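Local coordinates for protein fructose-bisphosphate aldolase class I (Thermoproteus tenax, PDB 1W8S) that belongs to the class I aldolases of the DeoC/LacD family, enzymes built on a TIM-barrel fold, here holding 1,6-di-O-phosphono-beta-D-fructofuranose, at residues Leu47-Gln61 with Tyr68-Gly81. The protein carries 2 engineered substitutions. Numbering follows the deposited sequence.
Sequences LRLARDAGFDGVVFQ and YYDGSVPLILKLNG
Strands 57-60 and 75-78 pair in parallel, with V58 beside L75, V59 beside I76 and F60 beside L77: neighbouring staves of the TIM barrel, joined by the beta-alpha-beta crossover through helix 62-68. Four backbone hydrogen bonds stitch them, the straightest running from I76 N to V58 O (2.9 Å, 176° at the hydrogen). V59 and I76 face the barrel interior, where CG1 of V59 lies 3.8 Å from CB of K78; the V59 side chain is about 5 Å from the bound 1,6-di-O-phosphono-beta-D-fructofuranose. On the opposite face, V58, F60, L75 and L77 turn to the helical layer. Here L75 CD1 meets F60 CB at 3.8 Å, the two side chains crossing at about a right angle, while L47 CD2 of helix 43-53 comes to the edge of the Y69 ring. V73 packs between that helix and the start of strand 57-60: with CG1 anti to its backbone N (chi1 175°), that methyl sits 3.4 Å from G57 CA, and CG2 touches R51 CG at 3.8 Å. The Y69 ring is clamped between G71 N and L75 CB, and its hydroxyl donates to V73 O (2.7 Å). Nearby, a water links R51 NE to S72 OG; D70 OD1 accepts from S72 N, closing an Asx turn, and from S72 OG. Backbone bonds thus set the strand register, V73 and Y69 link helix to sheet, and polar side-chain bonds lie at both ends, K78 NZ to N80 O being the C-terminal one.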
loop_
_atom_site.group_PDB
_atom_site.type_symbol
_atom_site.label_atom_id
_atom_site.label_comp_id
_atom_site.label_asym_id
_atom_site.label_seq_id
_atom_site.Cartn_x
_atom_site.Cartn_y
_atom_site.Cartn_z
ATOM N N LEU E 47 29.941 12.517 -20.193
ATOM C CA LEU E 47 31.006 12.711 -19.203
ATOM C C LEU E 47 32.161 13.553 -19.736
ATOM O O LEU E 47 32.685 14.417 -19.032
ATOM C CB LEU E 47 31.540 11.355 -18.718
ATOM C CG LEU E 47 30.626 10.604 -17.762
ATOM C CD1 LEU E 47 31.071 9.180 -17.662
ATOM C CD2 LEU E 47 30.615 11.236 -16.367
ATOM N N ARG E 48 32.567 13.299 -20.976
ATOM C CA ARG E 48 33.671 14.039 -21.584
ATOM C C ARG E 48 33.285 15.499 -21.739
ATOM O O ARG E 48 34.092 16.397 -21.514
ATOM C CB ARG E 48 34.018 13.470 -22.961
ATOM C CG ARG E 48 34.853 12.187 -22.955
ATOM C CD ARG E 48 35.580 11.926 -24.291
ATOM N NE ARG E 48 34.657 12.004 -25.434
ATOM C CZ ARG E 48 33.874 11.008 -25.865
ATOM N NH1 ARG E 48 33.878 9.814 -25.272
ATOM N NH2 ARG E 48 33.067 11.212 -26.899
ATOM N N LEU E 49 32.043 15.723 -22.143
ATOM C CA LEU E 49 31.475 17.056 -22.272
ATOM C C LEU E 49 31.481 17.828 -20.942
ATOM O O LEU E 49 31.927 18.963 -20.896
ATOM C CB LEU E 49 30.057 16.916 -22.815
ATOM C CG LEU E 49 29.323 18.177 -23.238
ATOM C CD1 LEU E 49 30.107 18.958 -24.318
ATOM C CD2 LEU E 49 27.926 17.805 -23.743
ATOM N N ALA E 50 31.000 17.212 -19.861
ATOM C CA ALA E 50 31.004 17.863 -18.543
ATOM C C ALA E 50 32.407 18.197 -18.071
ATOM O O ALA E 50 32.635 19.257 -17.552
ATOM C CB ALA E 50 30.277 16.998 -17.483
ATOM N N ARG E 51 33.341 17.275 -18.272
ATOM C CA ARG E 51 34.757 17.499 -17.993
ATOM C C ARG E 51 35.332 18.651 -18.829
ATOM O O ARG E 51 35.801 19.666 -18.301
ATOM C CB ARG E 51 35.536 16.224 -18.345
ATOM C CG ARG E 51 36.130 15.436 -17.175
ATOM C CD ARG E 51 37.031 14.208 -17.586
ATOM N NE ARG E 51 37.111 13.895 -19.035
ATOM C CZ ARG E 51 37.847 14.570 -19.940
ATOM N NH1 ARG E 51 38.552 15.638 -19.580
ATOM N NH2 ARG E 51 37.867 14.188 -21.225
ATOM N N ASP E 52 35.303 18.481 -20.149
ATOM C CA ASP E 52 35.883 19.439 -21.088
ATOM C C ASP E 52 35.323 20.844 -20.930
ATOM O O ASP E 52 36.031 21.818 -21.169
ATOM C CB ASP E 52 35.658 18.997 -22.534
ATOM C CG ASP E 52 36.433 17.731 -22.906
ATOM O OD1 ASP E 52 37.274 17.264 -22.101
ATOM O OD2 ASP E 52 36.241 17.137 -23.994
ATOM N N ALA E 53 34.055 20.959 -20.534
ATOM C CA ALA E 53 33.430 22.262 -20.375
ATOM C C ALA E 53 33.686 22.846 -18.973
ATOM O O ALA E 53 33.454 24.027 -18.742
ATOM C CB ALA E 53 31.961 22.177 -20.650
ATOM N N GLY E 54 34.164 22.017 -18.056
ATOM C CA GLY E 54 34.529 22.443 -16.715
ATOM C C GLY E 54 33.345 22.528 -15.780
ATOM O O GLY E 54 33.373 23.284 -14.832
ATOM N N PHE E 55 32.306 21.733 -16.039
ATOM C CA PHE E 55 31.090 21.734 -15.211
ATOM C C PHE E 55 31.309 21.050 -13.856
ATOM O O PHE E 55 32.298 20.328 -13.647
ATOM C CB PHE E 55 29.922 21.066 -15.976
ATOM C CG PHE E 55 29.396 21.879 -17.163
ATOM C CD1 PHE E 55 29.824 23.190 -17.413
ATOM C CD2 PHE E 55 28.464 21.331 -18.019
ATOM C CE1 PHE E 55 29.313 23.910 -18.490
ATOM C CE2 PHE E 55 27.963 22.051 -19.108
ATOM C CZ PHE E 55 28.396 23.339 -19.334
ATOM N N ASP E 56 30.363 21.260 -12.937
ATOM C CA ASP E 56 30.527 20.811 -11.551
ATOM C C ASP E 56 30.052 19.407 -11.266
ATOM O O ASP E 56 30.427 18.820 -10.256
ATOM C CB ASP E 56 29.768 21.739 -10.612
ATOM C CG ASP E 56 30.279 23.144 -10.691
ATOM O OD1 ASP E 56 31.405 23.397 -10.165
ATOM O OD2 ASP E 56 29.637 24.041 -11.299
ATOM N N GLY E 57 29.198 18.889 -12.136
ATOM C CA GLY E 57 28.568 17.604 -11.894
ATOM C C GLY E 57 27.724 17.130 -13.050
ATOM O O GLY E 57 27.472 17.878 -14.012
ATOM N N VAL E 58 27.298 15.876 -12.935
ATOM C CA VAL E 58 26.339 15.252 -13.830
ATOM C C VAL E 58 25.218 14.621 -12.986
ATOM O O VAL E 58 25.453 14.242 -11.834
ATOM C CB VAL E 58 27.017 14.163 -14.691
ATOM C CG1 VAL E 58 27.965 14.766 -15.673
ATOM C CG2 VAL E 58 27.769 13.145 -13.802
ATOM N N VAL E 59 24.014 14.529 -13.548
ATOM C CA VAL E 59 22.894 13.840 -12.919
ATOM C C VAL E 59 22.619 12.577 -13.755
ATOM O O VAL E 59 22.307 12.693 -14.943
ATOM C CB VAL E 59 21.639 14.719 -12.918
ATOM C CG1 VAL E 59 20.479 14.023 -12.247
ATOM C CG2 VAL E 59 21.911 16.050 -12.233
ATOM N N PHE E 60 22.769 11.396 -13.156
ATOM C CA PHE E 60 22.512 10.113 -13.828
ATOM C C PHE E 60 21.472 9.311 -13.013
ATOM O O PHE E 60 21.452 9.397 -11.791
ATOM C CB PHE E 60 23.757 9.221 -13.861
ATOM C CG PHE E 60 24.862 9.636 -14.828
ATOM C CD1 PHE E 60 24.689 10.606 -15.814
ATOM C CD2 PHE E 60 26.086 8.970 -14.766
ATOM C CE1 PHE E 60 25.716 10.927 -16.662
ATOM C CE2 PHE E 60 27.114 9.271 -15.623
ATOM C CZ PHE E 60 26.934 10.256 -16.577
ATOM N N GLN E 61 20.671 8.504 -13.707
ATOM C CA GLN E 61 19.918 7.401 -13.073
ATOM C C GLN E 61 20.894 6.280 -12.754
ATOM O O GLN E 61 22.001 6.215 -13.290
ATOM C CB GLN E 61 18.827 6.860 -13.998
ATOM C CG GLN E 61 17.840 7.866 -14.526
ATOM C CD GLN E 61 16.754 8.205 -13.550
ATOM O OE1 GLN E 61 16.486 7.453 -12.588
ATOM N NE2 GLN E 61 16.094 9.327 -13.802
ATOM N N TYR E 68 28.494 3.295 -16.523
ATOM C CA TYR E 68 29.342 4.326 -17.142
ATOM C C TYR E 68 30.125 5.260 -16.220
ATOM O O TYR E 68 31.145 5.812 -16.643
ATOM C CB TYR E 68 28.493 5.210 -18.068
ATOM C CG TYR E 68 27.957 4.476 -19.275
ATOM C CD1 TYR E 68 28.708 4.373 -20.446
ATOM C CD2 TYR E 68 26.718 3.873 -19.243
ATOM C CE1 TYR E 68 28.218 3.697 -21.542
ATOM C CE2 TYR E 68 26.233 3.200 -20.333
ATOM C CZ TYR E 68 26.982 3.115 -21.475
ATOM O OH TYR E 68 26.484 2.447 -22.559
ATOM N N TYR E 69 29.645 5.486 -14.998
ATOM C CA TYR E 69 30.280 6.482 -14.148
ATOM C C TYR E 69 31.683 6.054 -13.823
ATOM O O TYR E 69 31.911 4.905 -13.458
ATOM C CB TYR E 69 29.530 6.722 -12.850
ATOM C CG TYR E 69 30.136 7.859 -12.070
ATOM C CD1 TYR E 69 30.244 9.140 -12.633
ATOM C CD2 TYR E 69 30.628 7.661 -10.787
ATOM C CE1 TYR E 69 30.787 10.201 -11.924
ATOM C CE2 TYR E 69 31.197 8.703 -10.072
ATOM C CZ TYR E 69 31.261 9.973 -10.616
ATOM O OH TYR E 69 31.826 10.964 -9.841
ATOM N N ASP E 70 32.605 6.992 -13.998
ATOM C CA ASP E 70 34.053 6.741 -13.961
ATOM C C ASP E 70 34.777 7.653 -12.957
ATOM O O ASP E 70 36.014 7.750 -12.957
ATOM C CB ASP E 70 34.638 6.903 -15.378
ATOM C CG ASP E 70 34.586 8.343 -15.887
ATOM O OD1 ASP E 70 34.006 9.260 -15.233
ATOM O OD2 ASP E 70 35.099 8.645 -16.970
ATOM N N GLY E 71 34.016 8.346 -12.118
ATOM C CA GLY E 71 34.593 9.178 -11.069
ATOM C C GLY E 71 35.157 10.535 -11.486
ATOM O O GLY E 71 35.663 11.261 -10.636
ATOM N N SER E 72 34.998 10.919 -12.749
ATOM C CA SER E 72 35.726 12.053 -13.321
ATOM C C SER E 72 35.103 13.440 -13.073
ATOM O O SER E 72 35.777 14.459 -13.197
ATOM C CB SER E 72 35.914 11.833 -14.819
ATOM O OG SER E 72 34.659 11.816 -15.501
ATOM N N VAL E 73 33.818 13.455 -12.761
ATOM C CA VAL E 73 33.062 14.657 -12.430
ATOM C C VAL E 73 32.111 14.230 -11.302
ATOM O O VAL E 73 31.565 13.144 -11.368
ATOM C CB VAL E 73 32.233 15.086 -13.664
ATOM C CG1 VAL E 73 31.349 16.240 -13.355
ATOM C CG2 VAL E 73 33.170 15.493 -14.784
ATOM N N PRO E 74 31.893 15.039 -10.286
ATOM C CA PRO E 74 30.936 14.659 -9.234
ATOM C C PRO E 74 29.554 14.234 -9.754
ATOM O O PRO E 74 29.022 14.779 -10.717
ATOM C CB PRO E 74 30.824 15.917 -8.387
ATOM C CG PRO E 74 32.102 16.666 -8.613
ATOM C CD PRO E 74 32.546 16.333 -10.003
ATOM N N LEU E 75 28.978 13.241 -9.097
ATOM C CA LEU E 75 27.746 12.612 -9.550
ATOM C C LEU E 75 26.606 12.902 -8.569
ATOM O O LEU E 75 26.776 12.738 -7.379
ATOM C CB LEU E 75 27.964 11.112 -9.643
ATOM C CG LEU E 75 26.732 10.222 -9.751
ATOM C CD1 LEU E 75 26.017 10.455 -11.053
ATOM C CD2 LEU E 75 27.145 8.767 -9.602
ATOM N N ILE E 76 25.463 13.325 -9.117
ATOM C CA ILE E 76 24.197 13.391 -8.431
ATOM C C ILE E 76 23.394 12.225 -8.985
ATOM O O ILE E 76 23.121 12.165 -10.189
ATOM C CB ILE E 76 23.500 14.707 -8.697
ATOM C CG1 ILE E 76 24.404 15.867 -8.280
ATOM C CG2 ILE E 76 22.159 14.768 -7.957
ATOM C CD1 ILE E 76 23.789 17.253 -8.489
ATOM N N LEU E 77 23.087 11.263 -8.122
ATOM C CA LEU E 77 22.280 10.092 -8.486
ATOM C C LEU E 77 20.801 10.434 -8.323
ATOM O O LEU E 77 20.301 10.701 -7.216
ATOM C CB LEU E 77 22.684 8.903 -7.651
ATOM C CG LEU E 77 22.375 7.477 -8.061
ATOM C CD1 LEU E 77 20.986 7.311 -8.568
ATOM C CD2 LEU E 77 23.352 7.061 -9.120
ATOM N N LYS E 78 20.122 10.523 -9.465
ATOM C CA LYS E 78 18.696 10.766 -9.554
ATOM C C LYS E 78 17.968 9.480 -9.184
ATOM O O LYS E 78 18.063 8.488 -9.913
ATOM C CB LYS E 78 18.357 11.128 -11.005
ATOM C CG LYS E 78 16.882 11.375 -11.291
ATOM C CD LYS E 78 16.316 12.326 -10.325
ATOM C CE LYS E 78 14.906 12.800 -10.722
ATOM N NZ LYS E 78 14.128 11.824 -11.447
ATOM N N LEU E 79 17.315 9.474 -8.029
ATOM C CA LEU E 79 16.824 8.225 -7.423
ATOM C C LEU E 79 15.508 7.733 -8.002
ATOM O O LEU E 79 15.285 6.531 -8.043
ATOM C CB LEU E 79 16.658 8.332 -5.896
ATOM C CG LEU E 79 17.929 8.661 -5.125
ATOM C CD1 LEU E 79 17.533 9.136 -3.745
ATOM C CD2 LEU E 79 18.808 7.455 -5.030
ATOM N N ASN E 80 14.627 8.643 -8.403
ATOM C CA ASN E 80 13.330 8.239 -8.908
ATOM C C ASN E 80 13.296 8.426 -10.408
ATOM O O ASN E 80 14.303 8.748 -11.008
ATOM C CB ASN E 80 12.118 8.856 -8.170
ATOM C CG ASN E 80 12.115 10.383 -8.086
ATOM O OD1 ASN E 80 13.098 11.052 -8.400
ATOM N ND2 ASN E 80 11.005 10.927 -7.583
ATOM N N GLY E 81 12.161 8.193 -11.027
ATOM C CA GLY E 81 12.045 8.403 -12.460
ATOM C C GLY E 81 10.752 7.850 -12.974
ATOM O O GLY E 81 10.218 6.856 -12.449
HETATM O O HOH W 1 35.269 11.426 -18.476
#